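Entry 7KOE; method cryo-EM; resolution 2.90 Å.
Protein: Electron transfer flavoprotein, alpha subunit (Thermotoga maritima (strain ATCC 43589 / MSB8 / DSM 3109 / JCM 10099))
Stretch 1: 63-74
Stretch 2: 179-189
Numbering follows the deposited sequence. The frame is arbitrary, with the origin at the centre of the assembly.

Stretch 1 (63-74) DKVLYVKNREFN
Stretch 2 179-189: GEIIEEEYDLG

Two parallel β-strand segments, spanning about 65-69 and 181-185, lie side by side in one chain, their axes 4.6 Å apart at closest approach and crossing at -23°; 821 Å² is buried between the stretches. Both strands are extended (Val-65 phi/psi -136/124, Ile-181 -104/111). The register pairs Val-65 with Ile-181 and Leu-66 with Ile-182 (CA to CA 4.7 Å in each), and continues to Lys-69 CA, 4.5 Å from Glu-185 CA. Five backbone N-H groups donate hydrogen bonds: Val-65 N to Glu-180 O (3.0 Å), Ile-182 N to Val-65 O (2.7 Å), Tyr-67 N to Ile-182 O (2.7 Å), Lys-69 N to Glu-184 O (3.0 Å) and Tyr-186 N to Lys-69 O (2.8 Å). Glu-183 CA makes a CA-H...O contact to Tyr-67 O at 3.3 Å.

Val-65, Tyr-67, Lys-69, Ile-181, Glu-183 and Glu-185 share one face of the sheet. Val-65 (chi1 t, 160°) sets CG1 4.0 Å from CG2 of Ile-181 (m, t), and the same Ile-181 CG2 reaches Tyr-67 CB at 3.8 Å, so one branched residue packs against two neighbours. Tyr-67 is buried with chi1 t and chi2 33°; Glu-183 OE2 lies at its ring edge, 3.9 Å from CD2. Lys-69 coils through four m torsions (-38°, -83°, -67°, -58°), folding its long chain back so that NZ forms a salt bridge with Glu-185 OE2 at 2.9 Å. Glu-185 meets it with chi1 -88° and chi2 78°, its end coming nearer the first stretch.

On the other face, Leu-66 (t, p) brings CD1 within 3.9 Å of CG2 of Ile-182, whose chi1 is m and chi2 off-well at 106°. Val-68 (t) places CG1 3.7 Å from Tyr-186 CB. Val-65, Leu-66 and Val-68 are all buried, which suits apolar branched side chains. The end of the Glu-184 (t, p) side chain leads away from the first stretch.

At Lys-64 (m, m, t, p) and Glu-180 (p, t) the aliphatic parts align, CD to CG 3.6 Å, and the ends form a long salt bridge, NZ to OE2 3.8 Å; Lys-64 and Lys-69, partly exposed, thus pair their charges with glutamates. Gly-179 CA approaches Asp-63 O at 3.3 Å; an ideal CB here would clash, 2.0 Å from that oxygen.

Further along, Tyr-186 (t, chi2 86°) and Leu-188 (m, t) point toward the first stretch. Buried Phe-73 (m, chi2 -13°) packs CZ 4.0 Å from Tyr-186 CD2 and CE1 4.3 Å from Leu-188 CD1. Asn-70 (t) accepts a hydrogen bond at OD1 from Arg-71 N (2.9 Å).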

# COMPACT_ATOMS: atom_id res chain seq x y z
N ASP B 63 48.71 -32.62 2.03
CA ASP B 63 48.91 -33.82 1.22
C ASP B 63 50.32 -33.87 0.68
O ASP B 63 51.02 -34.88 0.84
CB ASP B 63 47.90 -33.86 0.08
CG ASP B 63 46.48 -34.01 0.57
OD1 ASP B 63 46.22 -33.74 1.76
OD2 ASP B 63 45.61 -34.39 -0.25
N LYS B 64 50.78 -32.79 0.06
CA LYS B 64 52.14 -32.66 -0.41
C LYS B 64 52.69 -31.36 0.16
O LYS B 64 51.95 -30.55 0.73
CB LYS B 64 52.21 -32.65 -1.94
CG LYS B 64 51.29 -33.66 -2.64
CD LYS B 64 51.64 -35.11 -2.38
CE LYS B 64 50.68 -36.04 -3.11
NZ LYS B 64 50.83 -35.93 -4.59
N VAL B 65 54.00 -31.14 0.02
CA VAL B 65 54.62 -29.90 0.48
C VAL B 65 55.59 -29.44 -0.61
O VAL B 65 56.47 -30.19 -1.02
CB VAL B 65 55.36 -30.07 1.82
CG1 VAL B 65 56.39 -28.97 2.03
CG2 VAL B 65 54.37 -30.06 2.98
N LEU B 66 55.40 -28.21 -1.09
CA LEU B 66 56.34 -27.59 -2.00
C LEU B 66 57.30 -26.76 -1.16
O LEU B 66 56.98 -25.65 -0.74
CB LEU B 66 55.61 -26.74 -3.04
CG LEU B 66 56.46 -25.92 -4.00
CD1 LEU B 66 57.43 -26.80 -4.76
CD2 LEU B 66 55.56 -25.17 -4.96
N TYR B 67 58.48 -27.31 -0.88
CA TYR B 67 59.44 -26.68 0.02
C TYR B 67 60.48 -25.97 -0.85
O TYR B 67 61.50 -26.54 -1.22
CB TYR B 67 60.04 -27.72 0.95
CG TYR B 67 61.15 -27.27 1.89
CD1 TYR B 67 61.17 -25.98 2.42
CD2 TYR B 67 62.12 -28.16 2.31
CE1 TYR B 67 62.17 -25.59 3.29
CE2 TYR B 67 63.12 -27.78 3.18
CZ TYR B 67 63.14 -26.49 3.67
OH TYR B 67 64.13 -26.10 4.53
N VAL B 68 60.19 -24.71 -1.17
CA VAL B 68 61.07 -23.90 -2.00
C VAL B 68 62.29 -23.50 -1.17
O VAL B 68 62.15 -23.06 -0.02
CB VAL B 68 60.33 -22.66 -2.53
CG1 VAL B 68 61.21 -21.86 -3.47
CG2 VAL B 68 59.05 -23.09 -3.24
N LYS B 69 63.47 -23.65 -1.74
CA LYS B 69 64.73 -23.52 -1.02
C LYS B 69 65.50 -22.30 -1.50
O LYS B 69 65.86 -22.23 -2.68
CB LYS B 69 65.58 -24.77 -1.20
CG LYS B 69 64.79 -26.04 -1.20
CD LYS B 69 64.54 -26.49 0.21
CE LYS B 69 65.83 -26.89 0.91
NZ LYS B 69 66.54 -27.99 0.20
N ASN B 70 65.76 -21.37 -0.59
CA ASN B 70 66.77 -20.34 -0.79
C ASN B 70 67.17 -19.79 0.57
O ASN B 70 66.40 -19.85 1.53
CB ASN B 70 66.29 -19.20 -1.69
CG ASN B 70 67.43 -18.52 -2.40
OD1 ASN B 70 68.59 -18.86 -2.18
ND2 ASN B 70 67.11 -17.56 -3.25
N ARG B 71 68.40 -19.28 0.65
CA ARG B 71 68.91 -18.74 1.90
C ARG B 71 68.32 -17.36 2.21
O ARG B 71 68.20 -17.00 3.38
CB ARG B 71 70.44 -18.67 1.86
CG ARG B 71 71.12 -18.40 3.20
CD ARG B 71 70.62 -19.32 4.31
NE ARG B 71 70.73 -20.74 3.96
CZ ARG B 71 71.78 -21.50 4.23
NH1 ARG B 71 72.83 -20.99 4.86
NH2 ARG B 71 71.79 -22.77 3.87
N GLU B 72 67.94 -16.61 1.18
CA GLU B 72 67.36 -15.29 1.37
C GLU B 72 65.84 -15.32 1.54
O GLU B 72 65.20 -14.30 1.31
CB GLU B 72 67.72 -14.36 0.20
CG GLU B 72 69.22 -14.17 -0.08
CD GLU B 72 69.83 -15.27 -0.94
OE1 GLU B 72 69.07 -15.97 -1.64
OE2 GLU B 72 71.06 -15.44 -0.90
N PHE B 73 65.26 -16.46 1.91
CA PHE B 73 63.83 -16.54 2.15
C PHE B 73 63.47 -16.75 3.61
O PHE B 73 62.28 -16.80 3.94
CB PHE B 73 63.20 -17.68 1.32
CG PHE B 73 63.11 -17.39 -0.15
CD1 PHE B 73 63.30 -16.12 -0.65
CD2 PHE B 73 62.82 -18.42 -1.04
CE1 PHE B 73 63.22 -15.87 -2.01
CE2 PHE B 73 62.73 -18.17 -2.39
CZ PHE B 73 62.93 -16.90 -2.88
N ASN B 74 64.46 -16.88 4.50
CA ASN B 74 64.16 -17.03 5.92
C ASN B 74 63.68 -15.72 6.52
O ASN B 74 62.74 -15.70 7.32
CB ASN B 74 65.38 -17.56 6.67
CG ASN B 74 65.98 -18.78 6.02
OD1 ASN B 74 67.04 -18.71 5.40
ND2 ASN B 74 65.31 -19.91 6.15
N GLY B 179 53.70 -37.56 2.85
CA GLY B 179 53.49 -36.94 1.56
C GLY B 179 54.81 -36.57 0.95
O GLY B 179 55.84 -36.53 1.63
N GLU B 180 54.79 -36.31 -0.36
CA GLU B 180 56.02 -35.95 -1.06
C GLU B 180 56.39 -34.51 -0.70
O GLU B 180 55.52 -33.63 -0.61
CB GLU B 180 55.89 -36.15 -2.57
CG GLU B 180 55.09 -35.13 -3.36
CD GLU B 180 54.87 -35.53 -4.81
OE1 GLU B 180 55.31 -36.62 -5.22
OE2 GLU B 180 54.26 -34.72 -5.55
N ILE B 181 57.66 -34.28 -0.37
CA ILE B 181 58.16 -32.93 -0.16
C ILE B 181 58.97 -32.53 -1.38
O ILE B 181 60.03 -33.09 -1.64
CB ILE B 181 58.99 -32.84 1.12
CG1 ILE B 181 58.16 -33.28 2.33
CG2 ILE B 181 59.49 -31.42 1.33
CD1 ILE B 181 58.88 -33.18 3.65
N ILE B 182 58.46 -31.58 -2.16
CA ILE B 182 59.14 -31.16 -3.37
C ILE B 182 60.09 -30.02 -3.03
O ILE B 182 59.66 -28.93 -2.64
CB ILE B 182 58.13 -30.71 -4.44
CG1 ILE B 182 57.12 -31.82 -4.74
CG2 ILE B 182 58.86 -30.29 -5.70
CD1 ILE B 182 55.75 -31.56 -4.17
N GLU B 183 61.39 -30.27 -3.16
CA GLU B 183 62.38 -29.23 -3.00
C GLU B 183 62.72 -28.64 -4.36
O GLU B 183 63.21 -29.34 -5.25
CB GLU B 183 63.65 -29.75 -2.32
CG GLU B 183 63.52 -29.99 -0.83
CD GLU B 183 62.97 -31.35 -0.50
OE1 GLU B 183 62.76 -32.15 -1.43
OE2 GLU B 183 62.74 -31.63 0.70
N GLU B 184 62.45 -27.35 -4.52
CA GLU B 184 62.84 -26.59 -5.70
C GLU B 184 63.87 -25.57 -5.23
O GLU B 184 63.51 -24.57 -4.60
CB GLU B 184 61.64 -25.93 -6.37
CG GLU B 184 61.98 -25.14 -7.62
CD GLU B 184 62.43 -26.01 -8.78
OE1 GLU B 184 61.99 -27.17 -8.86
OE2 GLU B 184 63.24 -25.52 -9.60
N GLU B 185 65.14 -25.83 -5.50
CA GLU B 185 66.21 -24.95 -5.05
C GLU B 185 66.19 -23.70 -5.91
O GLU B 185 66.74 -23.66 -7.01
CB GLU B 185 67.56 -25.66 -5.12
CG GLU B 185 67.90 -26.45 -3.86
CD GLU B 185 67.17 -27.78 -3.78
OE1 GLU B 185 66.96 -28.41 -4.83
OE2 GLU B 185 66.82 -28.20 -2.66
N TYR B 186 65.53 -22.66 -5.39
CA TYR B 186 65.20 -21.48 -6.17
C TYR B 186 66.42 -20.59 -6.36
O TYR B 186 67.20 -20.37 -5.43
CB TYR B 186 64.09 -20.70 -5.49
CG TYR B 186 63.34 -19.77 -6.40
CD1 TYR B 186 62.27 -20.22 -7.15
CD2 TYR B 186 63.71 -18.44 -6.53
CE1 TYR B 186 61.58 -19.38 -8.00
CE2 TYR B 186 63.02 -17.58 -7.37
CZ TYR B 186 61.96 -18.06 -8.10
OH TYR B 186 61.28 -17.22 -8.94
N ASP B 187 66.57 -20.07 -7.57
CA ASP B 187 67.65 -19.16 -7.91
C ASP B 187 67.04 -17.81 -8.24
O ASP B 187 65.96 -17.73 -8.84
CB ASP B 187 68.48 -19.70 -9.09
CG ASP B 187 69.81 -18.99 -9.28
OD1 ASP B 187 69.90 -17.74 -9.19
OD2 ASP B 187 70.81 -19.70 -9.50
N LEU B 188 67.72 -16.75 -7.83
CA LEU B 188 67.33 -15.37 -8.11
C LEU B 188 68.25 -14.68 -9.10
O LEU B 188 67.78 -13.98 -10.00
CB LEU B 188 67.30 -14.57 -6.80
CG LEU B 188 66.20 -14.97 -5.82
CD1 LEU B 188 66.40 -14.30 -4.47
CD2 LEU B 188 64.83 -14.62 -6.39
N GLY B 189 69.57 -14.87 -8.96
CA GLY B 189 70.50 -14.18 -9.83
C GLY B 189 70.69 -12.74 -9.41
O GLY B 189 70.68 -12.40 -8.22